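Local coordinates for uncharacterized protein (Bacteroides ovatus, PDB 4DQA) that is of unknown function but probably binds carbohydrate, pairing a BT_3987-like N-terminal domain with a concanavalin A-like lectin/glucanase domain, at residues Tyr165-Asn178 with Met181-Gly195. Residues are numbered along the deposited sequence; the frame is centred on the assembly and turned at random. Where two conformers were deposited one is given.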
loop_
_atom_site.group_PDB
_atom_site.type_symbol
_atom_site.label_atom_id
_atom_site.label_comp_id
_atom_site.label_asym_id
_atom_site.label_seq_id
_atom_site.Cartn_x
_atom_site.Cartn_y
_atom_site.Cartn_z
ATOM N N TYR A 165 14.299 -6.557 3.575
ATOM C CA TYR A 165 14.212 -5.317 4.341
ATOM C C TYR A 165 13.614 -4.304 3.386
ATOM O O TYR A 165 14.047 -4.233 2.237
ATOM C CB TYR A 165 15.585 -4.751 4.707
ATOM C CG TYR A 165 16.482 -5.528 5.647
ATOM C CD1 TYR A 165 16.033 -6.619 6.378
ATOM C CD2 TYR A 165 17.817 -5.129 5.815
ATOM C CE1 TYR A 165 16.876 -7.295 7.252
ATOM C CE2 TYR A 165 18.670 -5.803 6.679
ATOM C CZ TYR A 165 18.198 -6.874 7.406
ATOM O OH TYR A 165 19.035 -7.555 8.272
ATOM N N GLU A 166 12.686 -3.482 3.842
ATOM C CA GLU A 166 12.205 -2.384 2.993
ATOM C C GLU A 166 11.770 -1.202 3.830
ATOM O O GLU A 166 11.426 -1.345 5.000
ATOM C CB GLU A 166 11.097 -2.780 2.022
ATOM C CG GLU A 166 9.857 -3.292 2.694
ATOM C CD GLU A 166 8.714 -3.587 1.731
ATOM O OE1 GLU A 166 8.635 -2.924 0.682
ATOM O OE2 GLU A 166 7.854 -4.453 2.046
ATOM N N ALA A 167 11.835 -0.025 3.229
ATOM C CA ALA A 167 11.392 1.209 3.887
ATOM C C ALA A 167 11.220 2.304 2.867
ATOM O O ALA A 167 11.884 2.319 1.816
ATOM C CB ALA A 167 12.404 1.662 4.896
ATOM N N LEU A 168 10.367 3.266 3.201
ATOM C CA LEU A 168 10.384 4.585 2.561
ATOM C C LEU A 168 11.314 5.455 3.398
ATOM O O LEU A 168 11.188 5.517 4.636
ATOM C CB LEU A 168 8.997 5.223 2.531
ATOM C CG LEU A 168 7.988 4.514 1.649
ATOM C CD1 LEU A 168 6.547 4.891 2.042
ATOM C CD2 LEU A 168 8.230 4.783 0.171
ATOM N N ILE A 169 12.246 6.134 2.729
ATOM C CA ILE A 169 13.214 6.997 3.405
ATOM C C ILE A 169 13.316 8.343 2.717
ATOM O O ILE A 169 13.076 8.501 1.530
ATOM C CB ILE A 169 14.634 6.366 3.482
ATOM C CG1 ILE A 169 15.247 6.238 2.088
ATOM C CG2 ILE A 169 14.558 5.030 4.202
ATOM C CD1 ILE A 169 16.710 5.824 2.135
ATOM N N ASN A 170 13.685 9.330 3.527
ATOM C CA ASN A 170 13.920 10.688 3.068
ATOM C C ASN A 170 15.063 11.235 3.889
ATOM O O ASN A 170 14.936 11.451 5.094
ATOM C CB ASN A 170 12.662 11.536 3.244
ATOM C CG ASN A 170 12.794 12.905 2.629
ATOM O OD1 ASN A 170 13.849 13.520 2.703
ATOM N ND2 ASN A 170 11.735 13.373 1.977
ATOM N N VAL A 171 16.205 11.420 3.240
ATOM C CA VAL A 171 17.432 11.773 3.936
ATOM C C VAL A 171 17.585 13.286 4.089
ATOM O O VAL A 171 17.495 14.033 3.104
ATOM C CB VAL A 171 18.643 11.240 3.143
ATOM C CG1 VAL A 171 19.934 11.551 3.862
ATOM C CG2 VAL A 171 18.524 9.750 2.937
ATOM N N ASP A 172 17.844 13.734 5.322
ATOM C CA ASP A 172 18.119 15.138 5.566
ATOM C C ASP A 172 19.534 15.519 5.123
ATOM O O ASP A 172 19.754 16.570 4.488
ATOM C CB ASP A 172 17.932 15.488 7.045
ATOM C CG ASP A 172 16.466 15.568 7.463
ATOM O OD1 ASP A 172 15.607 15.897 6.626
ATOM O OD2 ASP A 172 16.190 15.341 8.654
ATOM N N TYR A 173 20.493 14.685 5.510
ATOM C CA TYR A 173 21.876 14.822 5.088
ATOM C C TYR A 173 22.606 13.509 5.276
ATOM O O TYR A 173 22.208 12.658 6.074
ATOM C CB TYR A 173 22.596 15.932 5.856
ATOM C CG TYR A 173 22.740 15.779 7.352
ATOM C CD1 TYR A 173 21.761 16.240 8.205
ATOM C CD2 TYR A 173 23.913 15.269 7.903
ATOM C CE1 TYR A 173 21.932 16.171 9.587
ATOM C CE2 TYR A 173 24.100 15.207 9.281
ATOM C CZ TYR A 173 23.108 15.650 10.108
ATOM O OH TYR A 173 23.362 15.606 11.478
ATOM N N PHE A 174 23.689 13.356 4.521
ATOM C CA PHE A 174 24.502 12.159 4.550
ATOM C C PHE A 174 25.787 12.433 5.314
ATOM O O PHE A 174 26.545 13.358 4.999
ATOM C CB PHE A 174 24.891 11.715 3.127
ATOM C CG PHE A 174 23.728 11.366 2.242
ATOM C CD1 PHE A 174 23.153 10.107 2.261
ATOM C CD2 PHE A 174 23.233 12.307 1.351
ATOM C CE1 PHE A 174 22.056 9.818 1.454
ATOM C CE2 PHE A 174 22.161 12.017 0.537
ATOM C CZ PHE A 174 21.577 10.787 0.571
ATOM N N LEU A 175 26.012 11.624 6.336
ATOM C CA LEU A 175 27.337 11.493 6.907
ATOM C C LEU A 175 28.063 10.345 6.194
ATOM O O LEU A 175 27.570 9.826 5.195
ATOM C CB LEU A 175 27.221 11.263 8.418
ATOM C CG LEU A 175 26.619 12.472 9.155
ATOM C CD1 LEU A 175 26.498 12.213 10.652
ATOM C CD2 LEU A 175 27.425 13.760 8.949
ATOM N N ASP A 176 29.234 9.938 6.684
ATOM C CA ASP A 176 30.028 8.946 5.961
ATOM C C ASP A 176 29.312 7.603 5.826
ATOM O O ASP A 176 29.477 6.897 4.840
ATOM C CB ASP A 176 31.361 8.673 6.679
ATOM C CG ASP A 176 32.408 9.735 6.434
ATOM O OD1 ASP A 176 32.234 10.567 5.533
ATOM O OD2 ASP A 176 33.453 9.691 7.144
ATOM N N ASN A 177 28.543 7.234 6.849
ATOM C CA ASN A 177 27.898 5.924 6.933
ATOM C C ASN A 177 26.605 6.148 7.720
ATOM O O ASN A 177 26.676 6.574 8.882
ATOM C CB ASN A 177 28.865 4.964 7.627
ATOM C CG ASN A 177 28.293 3.595 7.837
ATOM O OD1 ASN A 177 27.099 3.426 8.064
ATOM N ND2 ASN A 177 29.163 2.583 7.758
ATOM N N ASN A 178 25.463 5.878 7.085
ATOM C CA ASN A 178 24.135 6.224 7.582
ATOM C C ASN A 178 23.306 4.939 7.685
ATOM O O ASN A 178 22.994 4.340 6.676
ATOM C CB ASN A 178 23.490 7.185 6.596
ATOM C CG ASN A 178 24.383 8.376 6.302
ATOM O OD1 ASN A 178 24.418 9.334 7.059
ATOM N ND2 ASN A 178 25.131 8.302 5.190
HETATM N N MSE A 181 18.755 -0.051 8.427
HETATM C CA MSE A 181 18.267 -1.124 9.286
HETATM C C MSE A 181 19.138 -2.375 9.163
HETATM O O MSE A 181 19.656 -2.651 8.075
HETATM C CB MSE A 181 16.818 -1.457 8.886
HETATM C CG MSE A 181 16.629 -1.643 7.375
HETATM SE SE MSE A 181 14.796 -1.526 6.679
HETATM C CE MSE A 181 14.045 -3.035 7.663
ATOM N N GLY A 182 19.238 -3.160 10.235
ATOM C CA GLY A 182 19.852 -4.466 10.162
ATOM C C GLY A 182 20.750 -4.767 11.336
ATOM O O GLY A 182 20.698 -4.060 12.364
ATOM N N THR A 183 21.590 -5.777 11.144
ATOM C CA THR A 183 22.447 -6.303 12.170
ATOM C C THR A 183 23.886 -6.076 11.766
ATOM O O THR A 183 24.413 -6.746 10.888
ATOM C CB THR A 183 22.133 -7.782 12.395
ATOM O OG1 THR A 183 20.732 -7.888 12.683
ATOM C CG2 THR A 183 22.961 -8.365 13.544
ATOM N N GLU A 184 24.523 -5.096 12.395
ATOM C CA GLU A 184 25.890 -4.732 12.051
ATOM C C GLU A 184 26.842 -5.911 12.150
ATOM O O GLU A 184 26.814 -6.689 13.112
ATOM C CB GLU A 184 26.364 -3.564 12.926
ATOM C CG GLU A 184 27.866 -3.213 12.813
ATOM C CD GLU A 184 28.330 -2.795 11.441
ATOM O OE1 GLU A 184 27.470 -2.525 10.571
ATOM O OE2 GLU A 184 29.568 -2.749 11.234
ATOM N N GLY A 185 27.654 -6.073 11.105
ATOM C CA GLY A 185 28.623 -7.142 11.050
ATOM C C GLY A 185 28.038 -8.417 10.462
ATOM O O GLY A 185 28.780 -9.352 10.181
ATOM N N VAL A 186 26.721 -8.431 10.258
ATOM C CA VAL A 186 26.030 -9.630 9.804
ATOM C C VAL A 186 25.178 -9.396 8.551
ATOM O O VAL A 186 25.403 -10.041 7.517
ATOM C CB VAL A 186 25.157 -10.211 10.934
ATOM C CG1 VAL A 186 24.403 -11.449 10.470
ATOM C CG2 VAL A 186 26.031 -10.541 12.164
HETATM N N MSE A 187 24.218 -8.479 8.634
HETATM C CA MSE A 187 23.371 -8.125 7.489
HETATM C C MSE A 187 22.731 -6.767 7.751
HETATM O O MSE A 187 21.711 -6.671 8.432
HETATM C CB MSE A 187 22.282 -9.174 7.245
HETATM C CG MSE A 187 21.497 -8.964 5.977
HETATM SE SE MSE A 187 22.545 -9.299 4.397
HETATM C CE MSE A 187 22.943 -11.160 4.724
ATOM N N ILE A 188 23.335 -5.718 7.204
ATOM C CA ILE A 188 22.835 -4.371 7.450
ATOM C C ILE A 188 22.705 -3.599 6.126
ATOM O O ILE A 188 23.535 -3.730 5.223
ATOM C CB ILE A 188 23.721 -3.655 8.500
ATOM C CG1 ILE A 188 23.029 -2.401 9.064
ATOM C CG2 ILE A 188 25.061 -3.298 7.910
ATOM C CD1 ILE A 188 23.688 -1.824 10.306
ATOM N N LEU A 189 21.616 -2.854 6.008
ATOM C CA LEU A 189 21.387 -1.949 4.896
ATOM C C LEU A 189 21.679 -0.536 5.364
ATOM O O LEU A 189 21.151 -0.067 6.391
ATOM C CB LEU A 189 19.948 -2.072 4.401
ATOM C CG LEU A 189 19.552 -1.191 3.216
ATOM C CD1 LEU A 189 20.296 -1.648 1.982
ATOM C CD2 LEU A 189 18.037 -1.257 3.005
ATOM N N ARG A 190 22.592 0.117 4.647
ATOM C CA ARG A 190 23.034 1.456 5.010
ATOM C C ARG A 190 23.227 2.289 3.760
ATOM O O ARG A 190 23.123 1.795 2.632
ATOM C CB ARG A 190 24.341 1.372 5.798
ATOM C CG ARG A 190 25.517 0.833 5.013
ATOM C CD ARG A 190 26.708 0.517 5.927
ATOM N NE ARG A 190 27.880 0.068 5.183
ATOM C CZ ARG A 190 28.921 -0.550 5.745
ATOM N NH1 ARG A 190 28.933 -0.791 7.056
ATOM N NH2 ARG A 190 29.926 -0.938 4.992
ATOM N N ILE A 191 23.498 3.575 3.973
ATOM C CA ILE A 191 23.897 4.451 2.872
ATOM C C ILE A 191 25.270 4.965 3.245
ATOM O O ILE A 191 25.442 5.643 4.269
ATOM C CB ILE A 191 22.951 5.646 2.665
ATOM C CG1 ILE A 191 21.488 5.185 2.679
ATOM C CG2 ILE A 191 23.298 6.297 1.345
ATOM C CD1 ILE A 191 20.491 6.324 2.692
ATOM N N GLY A 192 26.259 4.600 2.438
ATOM C CA GLY A 192 27.617 5.052 2.622
ATOM C C GLY A 192 28.503 4.230 3.525
ATOM O O GLY A 192 28.052 3.638 4.503
ATOM N N ASP A 193 29.781 4.208 3.182
ATOM C CA ASP A 193 30.813 3.848 4.167
ATOM C C ASP A 193 32.078 4.619 3.806
ATOM O O ASP A 193 33.146 4.044 3.564
ATOM C CB ASP A 193 31.068 2.343 4.194
ATOM C CG ASP A 193 31.997 1.947 5.332
ATOM O OD1 ASP A 193 31.881 2.546 6.428
ATOM O OD2 ASP A 193 32.833 1.048 5.130
ATOM N N ALA A 194 31.960 5.935 3.738
ATOM C CA ALA A 194 33.008 6.745 3.112
ATOM C C ALA A 194 34.319 6.769 3.868
ATOM O O ALA A 194 35.376 7.060 3.269
ATOM C CB ALA A 194 32.493 8.156 2.880
ATOM N N GLY A 195 34.269 6.497 5.168
ATOM C CA GLY A 195 35.494 6.331 5.942
ATOM C C GLY A 195 36.395 5.230 5.416
ATOM O O GLY A 195 37.607 5.267 5.631
#
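Two N-H groups of Asn-178 grip the carbonyl oxygen of Ile-191, the backbone N and the side-chain ND2 each lying 2.8 Å from O of Ile-191 and reaching it from opposite faces of its carbonyl plane. The return bond, Ile-191 N to Asn-178 O at 2.9 Å, completes an antiparallel hydrogen-bonded pair. With CG beside its own backbone N (chi1 -53°), the Asn-178 amide also turns back on Leu-175, accepting from its N and donating to its O, which fixes the amide's rotation. Beyond this pair, where the 3-10 segment begins, Ala-194 N gives a nearly straight bond to Asp-176 O (2.9 Å), its methyl resting against the Asp-176 carboxylate. Asn-177 extends its amide alongside Asp-193, and ND2 meets OD1 of Asp-193 at 3.0 Å from above the carboxylate plane. The same ND2 lies over one face of the Arg-190 guanidinium, whose NE forms a salt bridge with Glu-205. On the apolar side Ile-191 projects CD1 tip to tip against CD1 of Ile-169, while its CG2 packs 3.7 Å from CE1 of Phe-174; Val-171 CG1 sits over the centre of one face of that ring. At the far end the Tyr-165 hydroxyl donates to Met-187 O (2.8 Å), which Thr-183 N approaches from the opposite face, within the classic bulge formed by Val-186 and Met-187 facing Thr-183. Met-181, a selenomethionine bent at chi3 (-62°), runs antiparallel alongside the Tyr-165 side chain and brings its CE to 3.7 Å from CB of Tyr-165, while SE stands 5.3 Å from the ring centroid of Tyr-165 in an oblique Met-aromatic contact. The contact thus joins two sheets of the concanavalin A-like domain: strand 163-171, flanked by strands 223-231 and 282-289, and strand 187-190, an outer strand paired with 203-208.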